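Local coordinates for protein (alpha-2u-globulin) (Rattus norvegicus, PDB 2A2U) that probably binds and carries small hydrophobic molecules inside its lipocalin barrel, and forms a complex with a hyaline droplet inducer, at residues S40-S45 with D148-F153; F60-D65 with G72-I77; D117-F122 with M136-R141. All coordinates share one frame; numbering follows the deposited sequence.

Contact 1 (S40-S45 with D148-F153); sequences SIVVAS and DIKEKF
Val42 places CG1 anti to its backbone N (chi1 180°), and Phe153 likewise holds its ring anti to N (chi1 177°), so strand 40-44 and helix 148-153 each extend an apolar group toward the other. The two side chains overlap alongside, running antiparallel: Val42 CG1 meets the ring at Phe153 CE2, 3.4 Å away, on an oblique approach. Ala44 CB adds a looser touch at 4.5 Å from Phe153 CE2. One turn earlier on the helix, Lys150, with CG beside its backbone N, runs out extended beyond CG and is crossed at about a right angle by Ile41, with Ile41 CG2 3.8 Å from Lys150 CE. The contact therefore uses the aliphatic shaft of the lysine, while NZ is held by salt bridges to Asp144 and Asp169. Ile41 and Val42 can both turn toward the helix because they form a classic beta bulge opposite Leu138. No hydrogen bond joins the segments, whose axes come no closer than 9.9 Å and cross at -20°. Met121 also packs on Phe153, extending the apolar seam. A helix laid along the outer wall of an antiparallel barrel in this way is a hallmark of the lipocalin fold.

Contact 2 (F60-D65 with G72-I77); sequences FMQHID and GFKFRI
Strands 60-65 and 72-77 form a beta hairpin in the lipocalin barrel wall, with a classic bulge where Gln62 and His63 both face Lys74. The tight side carries Met61, Ile64, Phe73 and Phe75. Ile64 and Phe73 project from the sheet next to each other, with Ile64 CD1 3.7 Å from Phe73 CE2, while the Met61 methyl CE rests 3.8 Å from Phe75 CB. Trp38 of the preceding strand packs on both Met61 and Ile64. The face carrying His63, Lys74 and Arg76 is looser and partly exposed. There Gln62, extended beyond CG, sets its amide over one face of the Arg76 guanidinium, the planes 90° apart, without a hydrogen bond. Lys74 NZ leaves the hairpin for an intersubunit salt bridge with Asp65 of the second subunit. At the bulge, Lys74 O takes a proper bond from His63 N (3.1 Å) and only a weak one from Gln62 N. Asp65 N and Gly72 O pair at 2.9 Å, in the carbonyl plane and on a lone pair. CG anti to the backbone N and a bend at chi2 (55°) bring the Met61 sulfur to the edge of the Phe73 ring, a Met-aromatic contact with SD 3.8 Å from CD2.

Contact 3 (D117-F122 with M136-R141); sequences DRYVMF and MVLYGR
Two aromatic rims meet at the heart of this hairpin: Phe122 CE2 lies 3.4 Å from Tyr139 CD2, each at the edge of the other ring, with the planes 62° apart and neither ring over the other's face. Both side chains leave the sheet on the face shared with Val120 and Val137, and each has CG anti to the carbonyl carbon, beside the backbone N. The valines fill in beside them. Val120 puts CG1 in the crowded position between backbone N and carbonyl carbon, where it packs 3.4 Å from Tyr139 CB, and Val137 brings CG2 to 3.6 Å from Phe122 CB. On the other face Leu138 is the hub, its CD1 touching Tyr119 CB and, at 3.7 Å, Met121 CG. The Tyr119 ring leads away from that hub.

Backbone pairing fixes this register. Val120 with Tyr139 and Phe122 with Val137 are antiparallel hydrogen-bonded pairs; the Tyr139 N to Val120 O bond is nearly straight (2.9 Å, 170°). Past the strand end, Arg141 N bonds Arg118 O at 2.9 Å, and the Arg141 chain, bent at chi2 and chi3, lies against the backbone of Asp117.

Farther out, Asn35 O and Tyr116 O hold the Arg141 guanidinium, while Arg118 turns away to salt bridges with Asp115 and Glu20. Ile149, Phe153 and Leu156 of helix 147-158 cover Tyr119 and Met121, whereas Trp38 and Val43 join the Val120 and Val137 face.

One face of the hairpin thus gives the barrel interior a largely apolar lining, with the Tyr139 hydroxyl as its polar group, and the other seats the helix; the charged residues gather at one end, beyond the Tyr119-Gly140 pair, consistent with a pocket for mainly nonpolar ligands.

Overall arrangement
From the N terminus, strand 36-44 opens the loop that contact 1 closes only when helix 147-158 packs back on it, 103 residues later. Inside that loop contact 2 closes first, as a local hairpin, and contact 3 follows in series as a second hairpin; none of the loops cross. Strand 36-44 is the common neighbour: Ser40 OG probably bonds Met61 N on the contact 2 side, and Val42 O and Ala44 O probably bond Leu138 N and Met136 N of contact 3. Across the barrel interior, Phe122 approaches Ile64 and Phe73, bringing the two hairpins together. The centres of contacts 1 and 3 lie about 8 Å apart, those of 1 and 2 about 17 Å.

Contact 1 (S40-S45 with D148-F153)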
loop_
_atom_site.group_PDB
_atom_site.type_symbol
_atom_site.label_atom_id
_atom_site.label_comp_id
_atom_site.label_asym_id
_atom_site.label_seq_id
_atom_site.Cartn_x
_atom_site.Cartn_y
_atom_site.Cartn_z
ATOM N N SER A 40 12.039 22.037 3.039
ATOM C CA SER A 40 13.344 21.398 3.136
ATOM C C SER A 40 14.408 22.478 3.173
ATOM O O SER A 40 14.508 23.280 2.249
ATOM C CB SER A 40 13.575 20.468 1.946
ATOM O OG SER A 40 12.806 19.292 2.096
ATOM N N ILE A 41 15.196 22.494 4.243
ATOM C CA ILE A 41 16.238 23.492 4.406
ATOM C C ILE A 41 17.645 22.928 4.175
ATOM O O ILE A 41 18.381 23.426 3.323
ATOM C CB ILE A 41 16.146 24.159 5.800
ATOM C CG1 ILE A 41 14.694 24.559 6.113
ATOM C CG2 ILE A 41 17.065 25.364 5.870
ATOM C CD1 ILE A 41 14.031 25.468 5.080
ATOM N N VAL A 42 18.019 21.897 4.930
ATOM C CA VAL A 42 19.342 21.281 4.805
ATOM C C VAL A 42 19.237 19.764 4.913
ATOM O O VAL A 42 18.528 19.247 5.776
ATOM C CB VAL A 42 20.297 21.777 5.925
ATOM C CG1 VAL A 42 21.653 21.134 5.789
ATOM C CG2 VAL A 42 20.430 23.280 5.883
ATOM N N VAL A 43 19.902 19.058 4.002
ATOM C CA VAL A 43 19.930 17.594 4.004
ATOM C C VAL A 43 21.391 17.181 4.092
ATOM O O VAL A 43 22.252 17.829 3.513
ATOM C CB VAL A 43 19.313 16.972 2.721
ATOM C CG1 VAL A 43 17.862 17.357 2.596
ATOM C CG2 VAL A 43 20.072 17.413 1.495
ATOM N N ALA A 44 21.673 16.104 4.810
ATOM C CA ALA A 44 23.043 15.655 4.956
ATOM C C ALA A 44 23.110 14.146 5.016
ATOM O O ALA A 44 22.343 13.515 5.744
ATOM C CB ALA A 44 23.639 16.241 6.209
ATOM N N SER A 45 24.017 13.573 4.233
ATOM C CA SER A 45 24.219 12.129 4.197
ATOM C C SER A 45 25.629 11.862 3.739
ATOM O O SER A 45 26.118 12.552 2.848
ATOM C CB SER A 45 23.258 11.463 3.212
ATOM O OG SER A 45 23.463 10.058 3.183
ATOM N N ASP A 148 21.730 30.188 12.918
ATOM C CA ASP A 148 21.996 29.516 14.181
ATOM C C ASP A 148 21.421 28.110 14.143
ATOM O O ASP A 148 22.067 27.162 14.587
ATOM C CB ASP A 148 21.347 30.276 15.337
ATOM C CG ASP A 148 21.738 31.731 15.368
ATOM O OD1 ASP A 148 22.855 32.066 14.923
ATOM O OD2 ASP A 148 20.921 32.544 15.840
ATOM N N ILE A 149 20.202 27.981 13.619
ATOM C CA ILE A 149 19.544 26.683 13.534
ATOM C C ILE A 149 20.365 25.781 12.629
ATOM O O ILE A 149 20.578 24.609 12.932
ATOM C CB ILE A 149 18.115 26.789 12.954
ATOM C CG1 ILE A 149 17.309 27.850 13.693
ATOM C CG2 ILE A 149 17.407 25.459 13.081
ATOM C CD1 ILE A 149 17.244 27.630 15.180
ATOM N N LYS A 150 20.872 26.353 11.546
ATOM C CA LYS A 150 21.664 25.588 10.606
ATOM C C LYS A 150 22.994 25.116 11.185
ATOM O O LYS A 150 23.530 24.102 10.744
ATOM C CB LYS A 150 21.890 26.381 9.326
ATOM C CG LYS A 150 20.618 26.759 8.624
ATOM C CD LYS A 150 20.936 27.335 7.271
ATOM C CE LYS A 150 19.715 27.946 6.626
ATOM N NZ LYS A 150 20.044 28.491 5.281
ATOM N N GLU A 151 23.520 25.834 12.175
ATOM C CA GLU A 151 24.785 25.457 12.803
ATOM C C GLU A 151 24.572 24.279 13.733
ATOM O O GLU A 151 25.335 23.316 13.703
ATOM C CB GLU A 151 25.360 26.613 13.611
ATOM C CG GLU A 151 26.730 27.079 13.161
ATOM C CD GLU A 151 27.796 26.004 13.227
ATOM O OE1 GLU A 151 27.778 25.162 14.151
ATOM O OE2 GLU A 151 28.682 26.027 12.355
ATOM N N LYS A 152 23.561 24.390 14.592
ATOM C CA LYS A 152 23.207 23.341 15.542
ATOM C C LYS A 152 23.018 22.032 14.784
ATOM O O LYS A 152 23.432 20.968 15.239
ATOM C CB LYS A 152 21.913 23.717 16.275
ATOM C CG LYS A 152 21.184 22.542 16.925
ATOM C CD LYS A 152 19.889 22.975 17.605
ATOM C CE LYS A 152 20.174 23.790 18.856
ATOM N NZ LYS A 152 18.954 24.254 19.592
ATOM N N PHE A 153 22.391 22.130 13.617
ATOM C CA PHE A 153 22.140 20.974 12.781
ATOM C C PHE A 153 23.448 20.453 12.210
ATOM O O PHE A 153 23.681 19.250 12.202
ATOM C CB PHE A 153 21.159 21.333 11.658
ATOM C CG PHE A 153 20.904 20.212 10.690
ATOM C CD1 PHE A 153 20.135 19.111 11.057
ATOM C CD2 PHE A 153 21.456 20.244 9.416
ATOM C CE1 PHE A 153 19.928 18.065 10.170
ATOM C CE2 PHE A 153 21.251 19.198 8.527
ATOM C CZ PHE A 153 20.488 18.108 8.908
#

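Contact 2 (F60-D65 with G72-I77)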
loop_
_atom_site.group_PDB
_atom_site.type_symbol
_atom_site.label_atom_id
_atom_site.label_comp_id
_atom_site.label_asym_id
_atom_site.label_seq_id
_atom_site.Cartn_x
_atom_site.Cartn_y
_atom_site.Cartn_z
ATOM N N PHE A 60 11.992 17.596 -1.459
ATOM C CA PHE A 60 11.574 18.932 -1.093
ATOM C C PHE A 60 10.229 18.848 -0.383
ATOM O O PHE A 60 9.170 18.824 -1.003
ATOM C CB PHE A 60 11.486 19.786 -2.354
ATOM C CG PHE A 60 12.729 19.741 -3.196
ATOM C CD1 PHE A 60 13.976 19.973 -2.625
ATOM C CD2 PHE A 60 12.659 19.460 -4.555
ATOM C CE1 PHE A 60 15.138 19.929 -3.392
ATOM C CE2 PHE A 60 13.823 19.416 -5.331
ATOM C CZ PHE A 60 15.062 19.651 -4.740
ATOM N N MET A 61 10.289 18.795 0.937
ATOM C CA MET A 61 9.103 18.682 1.772
ATOM C C MET A 61 8.110 19.809 1.540
ATOM O O MET A 61 8.483 20.900 1.113
ATOM C CB MET A 61 9.532 18.642 3.239
ATOM C CG MET A 61 8.449 18.198 4.236
ATOM S SD MET A 61 7.685 16.570 3.854
ATOM C CE MET A 61 9.239 15.624 3.322
ATOM N N GLN A 62 6.843 19.530 1.830
ATOM C CA GLN A 62 5.774 20.506 1.669
ATOM C C GLN A 62 4.815 20.552 2.847
ATOM O O GLN A 62 4.487 21.627 3.339
ATOM C CB GLN A 62 4.954 20.213 0.424
ATOM C CG GLN A 62 5.711 20.208 -0.866
ATOM C CD GLN A 62 4.790 19.999 -2.039
ATOM O OE1 GLN A 62 5.004 20.544 -3.111
ATOM N NE2 GLN A 62 3.743 19.220 -1.836
ATOM N N HIS A 63 4.364 19.387 3.297
ATOM C CA HIS A 63 3.405 19.321 4.388
ATOM C C HIS A 63 3.505 17.989 5.113
ATOM O O HIS A 63 3.848 16.981 4.511
ATOM C CB HIS A 63 1.995 19.486 3.806
ATOM C CG HIS A 63 0.911 19.566 4.828
ATOM N ND1 HIS A 63 0.459 20.771 5.333
ATOM C CD2 HIS A 63 0.174 18.608 5.431
ATOM C CE1 HIS A 63 -0.511 20.538 6.205
ATOM N NE2 HIS A 63 -0.703 19.237 6.281
ATOM N N ILE A 64 3.235 18.004 6.413
ATOM C CA ILE A 64 3.245 16.803 7.231
ATOM C C ILE A 64 1.868 16.672 7.880
ATOM O O ILE A 64 1.377 17.621 8.490
ATOM C CB ILE A 64 4.305 16.872 8.356
ATOM C CG1 ILE A 64 5.708 16.756 7.767
ATOM C CG2 ILE A 64 4.068 15.761 9.383
ATOM C CD1 ILE A 64 6.808 16.762 8.801
ATOM N N ASP A 65 1.233 15.518 7.694
ATOM C CA ASP A 65 -0.080 15.243 8.269
ATOM C C ASP A 65 0.066 14.259 9.408
ATOM O O ASP A 65 0.815 13.303 9.315
ATOM C CB ASP A 65 -1.022 14.649 7.225
ATOM C CG ASP A 65 -1.497 15.664 6.235
ATOM O OD1 ASP A 65 -2.121 16.650 6.667
ATOM O OD2 ASP A 65 -1.263 15.474 5.028
ATOM N N GLY A 72 1.860 11.407 7.549
ATOM C CA GLY A 72 1.797 11.470 6.105
ATOM C C GLY A 72 2.749 12.554 5.666
ATOM O O GLY A 72 2.838 13.580 6.316
ATOM N N PHE A 73 3.460 12.340 4.572
ATOM C CA PHE A 73 4.399 13.327 4.075
ATOM C C PHE A 73 4.104 13.652 2.620
ATOM O O PHE A 73 4.170 12.769 1.765
ATOM C CB PHE A 73 5.831 12.793 4.163
ATOM C CG PHE A 73 6.328 12.592 5.564
ATOM C CD1 PHE A 73 6.033 11.427 6.262
ATOM C CD2 PHE A 73 7.114 13.563 6.183
ATOM C CE1 PHE A 73 6.506 11.236 7.559
ATOM C CE2 PHE A 73 7.593 13.378 7.482
ATOM C CZ PHE A 73 7.287 12.213 8.166
ATOM N N LYS A 74 3.755 14.903 2.338
ATOM C CA LYS A 74 3.517 15.329 0.964
ATOM C C LYS A 74 4.737 16.139 0.580
ATOM O O LYS A 74 5.031 17.141 1.214
ATOM C CB LYS A 74 2.272 16.192 0.855
ATOM C CG LYS A 74 2.016 16.611 -0.556
ATOM C CD LYS A 74 0.664 17.206 -0.687
ATOM C CE LYS A 74 0.747 18.474 -1.489
ATOM N NZ LYS A 74 -0.590 19.029 -1.815
ATOM N N PHE A 75 5.452 15.707 -0.447
ATOM C CA PHE A 75 6.669 16.393 -0.863
ATOM C C PHE A 75 6.876 16.307 -2.365
ATOM O O PHE A 75 6.182 15.562 -3.048
ATOM C CB PHE A 75 7.866 15.746 -0.180
ATOM C CG PHE A 75 8.064 14.313 -0.566
ATOM C CD1 PHE A 75 7.287 13.312 0.015
ATOM C CD2 PHE A 75 8.986 13.959 -1.544
ATOM C CE1 PHE A 75 7.424 11.978 -0.376
ATOM C CE2 PHE A 75 9.132 12.622 -1.946
ATOM C CZ PHE A 75 8.347 11.632 -1.359
ATOM N N ARG A 76 7.854 17.055 -2.868
ATOM C CA ARG A 76 8.161 17.060 -4.291
ATOM C C ARG A 76 9.548 16.530 -4.536
ATOM O O ARG A 76 10.421 16.601 -3.672
ATOM C CB ARG A 76 8.053 18.459 -4.884
ATOM C CG ARG A 76 6.647 18.928 -5.055
ATOM C CD ARG A 76 6.506 19.787 -6.281
ATOM N NE ARG A 76 5.366 20.682 -6.158
ATOM C CZ ARG A 76 5.413 21.851 -5.526
ATOM N NH1 ARG A 76 6.550 22.267 -4.968
ATOM N NH2 ARG A 76 4.311 22.578 -5.396
ATOM N N ILE A 77 9.752 16.011 -5.735
ATOM C CA ILE A 77 11.042 15.470 -6.097
ATOM C C ILE A 77 11.247 15.672 -7.588
ATOM O O ILE A 77 10.326 15.495 -8.376
ATOM C CB ILE A 77 11.146 13.983 -5.700
ATOM C CG1 ILE A 77 12.557 13.474 -5.948
ATOM C CG2 ILE A 77 10.141 13.149 -6.460
ATOM C CD1 ILE A 77 12.844 12.184 -5.253
#

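Contact 3 (D117-F122 with M136-R141)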
loop_
_atom_site.group_PDB
_atom_site.type_symbol
_atom_site.label_atom_id
_atom_site.label_comp_id
_atom_site.label_asym_id
_atom_site.label_seq_id
_atom_site.Cartn_x
_atom_site.Cartn_y
_atom_site.Cartn_z
ATOM N N ASP A 117 7.362 25.175 16.097
ATOM C CA ASP A 117 6.978 26.212 15.136
ATOM C C ASP A 117 8.086 26.825 14.308
ATOM O O ASP A 117 7.887 27.845 13.650
ATOM C CB ASP A 117 6.118 27.299 15.787
ATOM C CG ASP A 117 6.631 27.713 17.136
ATOM O OD1 ASP A 117 7.828 28.055 17.246
ATOM O OD2 ASP A 117 5.835 27.697 18.096
ATOM N N ARG A 118 9.250 26.197 14.322
ATOM C CA ARG A 118 10.350 26.696 13.525
ATOM C C ARG A 118 11.047 25.589 12.766
ATOM O O ARG A 118 11.035 25.570 11.535
ATOM C CB ARG A 118 11.369 27.433 14.384
ATOM C CG ARG A 118 11.026 28.873 14.646
ATOM C CD ARG A 118 12.249 29.630 15.110
ATOM N NE ARG A 118 12.808 29.075 16.342
ATOM C CZ ARG A 118 14.093 29.139 16.674
ATOM N NH1 ARG A 118 14.964 29.735 15.866
ATOM N NH2 ARG A 118 14.510 28.599 17.813
ATOM N N TYR A 119 11.625 24.647 13.507
ATOM C CA TYR A 119 12.365 23.556 12.900
ATOM C C TYR A 119 12.025 22.155 13.418
ATOM O O TYR A 119 11.343 21.981 14.432
ATOM C CB TYR A 119 13.869 23.804 13.083
ATOM C CG TYR A 119 14.330 23.674 14.522
ATOM C CD1 TYR A 119 14.167 24.719 15.424
ATOM C CD2 TYR A 119 14.884 22.481 14.990
ATOM C CE1 TYR A 119 14.543 24.577 16.762
ATOM C CE2 TYR A 119 15.261 22.329 16.321
ATOM C CZ TYR A 119 15.086 23.374 17.204
ATOM O OH TYR A 119 15.426 23.217 18.531
ATOM N N VAL A 120 12.502 21.165 12.671
ATOM C CA VAL A 120 12.363 19.758 13.018
ATOM C C VAL A 120 13.496 19.021 12.327
ATOM O O VAL A 120 13.727 19.190 11.134
ATOM C CB VAL A 120 10.985 19.143 12.645
ATOM C CG1 VAL A 120 10.778 19.088 11.140
ATOM C CG2 VAL A 120 10.877 17.758 13.247
ATOM N N MET A 121 14.279 18.306 13.121
ATOM C CA MET A 121 15.411 17.552 12.611
ATOM C C MET A 121 15.073 16.066 12.688
ATOM O O MET A 121 14.697 15.549 13.745
ATOM C CB MET A 121 16.666 17.863 13.435
ATOM C CG MET A 121 16.904 19.351 13.646
ATOM S SD MET A 121 18.387 19.733 14.567
ATOM C CE MET A 121 18.563 21.459 14.208
ATOM N N PHE A 122 15.128 15.402 11.540
ATOM C CA PHE A 122 14.843 13.978 11.474
ATOM C C PHE A 122 16.148 13.252 11.219
ATOM O O PHE A 122 17.047 13.781 10.576
ATOM C CB PHE A 122 13.897 13.666 10.314
ATOM C CG PHE A 122 12.475 14.107 10.525
ATOM C CD1 PHE A 122 11.578 13.287 11.187
ATOM C CD2 PHE A 122 12.012 15.301 9.979
ATOM C CE1 PHE A 122 10.248 13.641 11.298
ATOM C CE2 PHE A 122 10.686 15.663 10.086
ATOM C CZ PHE A 122 9.801 14.832 10.745
ATOM N N MET A 136 20.164 12.797 7.420
ATOM C CA MET A 136 19.655 13.747 8.397
ATOM C C MET A 136 19.094 14.959 7.693
ATOM O O MET A 136 19.697 15.476 6.765
ATOM C CB MET A 136 20.735 14.137 9.399
ATOM C CG MET A 136 20.825 13.148 10.521
ATOM S SD MET A 136 22.034 13.555 11.734
ATOM C CE MET A 136 21.242 14.881 12.572
ATOM N N VAL A 137 17.903 15.377 8.091
ATOM C CA VAL A 137 17.282 16.530 7.460
ATOM C C VAL A 137 16.762 17.548 8.452
ATOM O O VAL A 137 16.378 17.210 9.580
ATOM C CB VAL A 137 16.116 16.117 6.534
ATOM C CG1 VAL A 137 16.635 15.374 5.334
ATOM C CG2 VAL A 137 15.152 15.237 7.281
ATOM N N LEU A 138 16.792 18.806 8.019
ATOM C CA LEU A 138 16.298 19.922 8.807
ATOM C C LEU A 138 15.156 20.536 8.017
ATOM O O LEU A 138 15.329 20.870 6.849
ATOM C CB LEU A 138 17.398 20.966 9.026
ATOM C CG LEU A 138 16.998 22.291 9.678
ATOM C CD1 LEU A 138 16.451 22.025 11.059
ATOM C CD2 LEU A 138 18.196 23.213 9.758
ATOM N N TYR A 139 13.975 20.592 8.628
ATOM C CA TYR A 139 12.801 21.192 8.000
ATOM C C TYR A 139 12.448 22.444 8.768
ATOM O O TYR A 139 12.587 22.484 9.994
ATOM C CB TYR A 139 11.597 20.255 8.053
ATOM C CG TYR A 139 11.730 19.046 7.182
ATOM C CD1 TYR A 139 12.427 19.111 5.987
ATOM C CD2 TYR A 139 11.164 17.833 7.556
ATOM C CE1 TYR A 139 12.560 18.004 5.184
ATOM C CE2 TYR A 139 11.292 16.715 6.760
ATOM C CZ TYR A 139 11.992 16.809 5.577
ATOM O OH TYR A 139 12.139 15.713 4.768
ATOM N N GLY A 140 11.988 23.459 8.049
ATOM C CA GLY A 140 11.606 24.695 8.695
ATOM C C GLY A 140 10.199 25.018 8.279
ATOM O O GLY A 140 9.780 24.574 7.217
ATOM N N ARG A 141 9.455 25.744 9.111
ATOM C CA ARG A 141 8.083 26.118 8.761
ATOM C C ARG A 141 8.117 27.273 7.757
ATOM O O ARG A 141 7.103 27.620 7.144
ATOM C CB ARG A 141 7.296 26.518 10.003
ATOM C CG ARG A 141 7.428 25.523 11.118
ATOM C CD ARG A 141 6.139 25.341 11.870
ATOM N NE ARG A 141 5.183 24.527 11.135
ATOM C CZ ARG A 141 4.428 23.581 11.687
ATOM N NH1 ARG A 141 4.512 23.315 12.985
ATOM N NH2 ARG A 141 3.564 22.912 10.938
#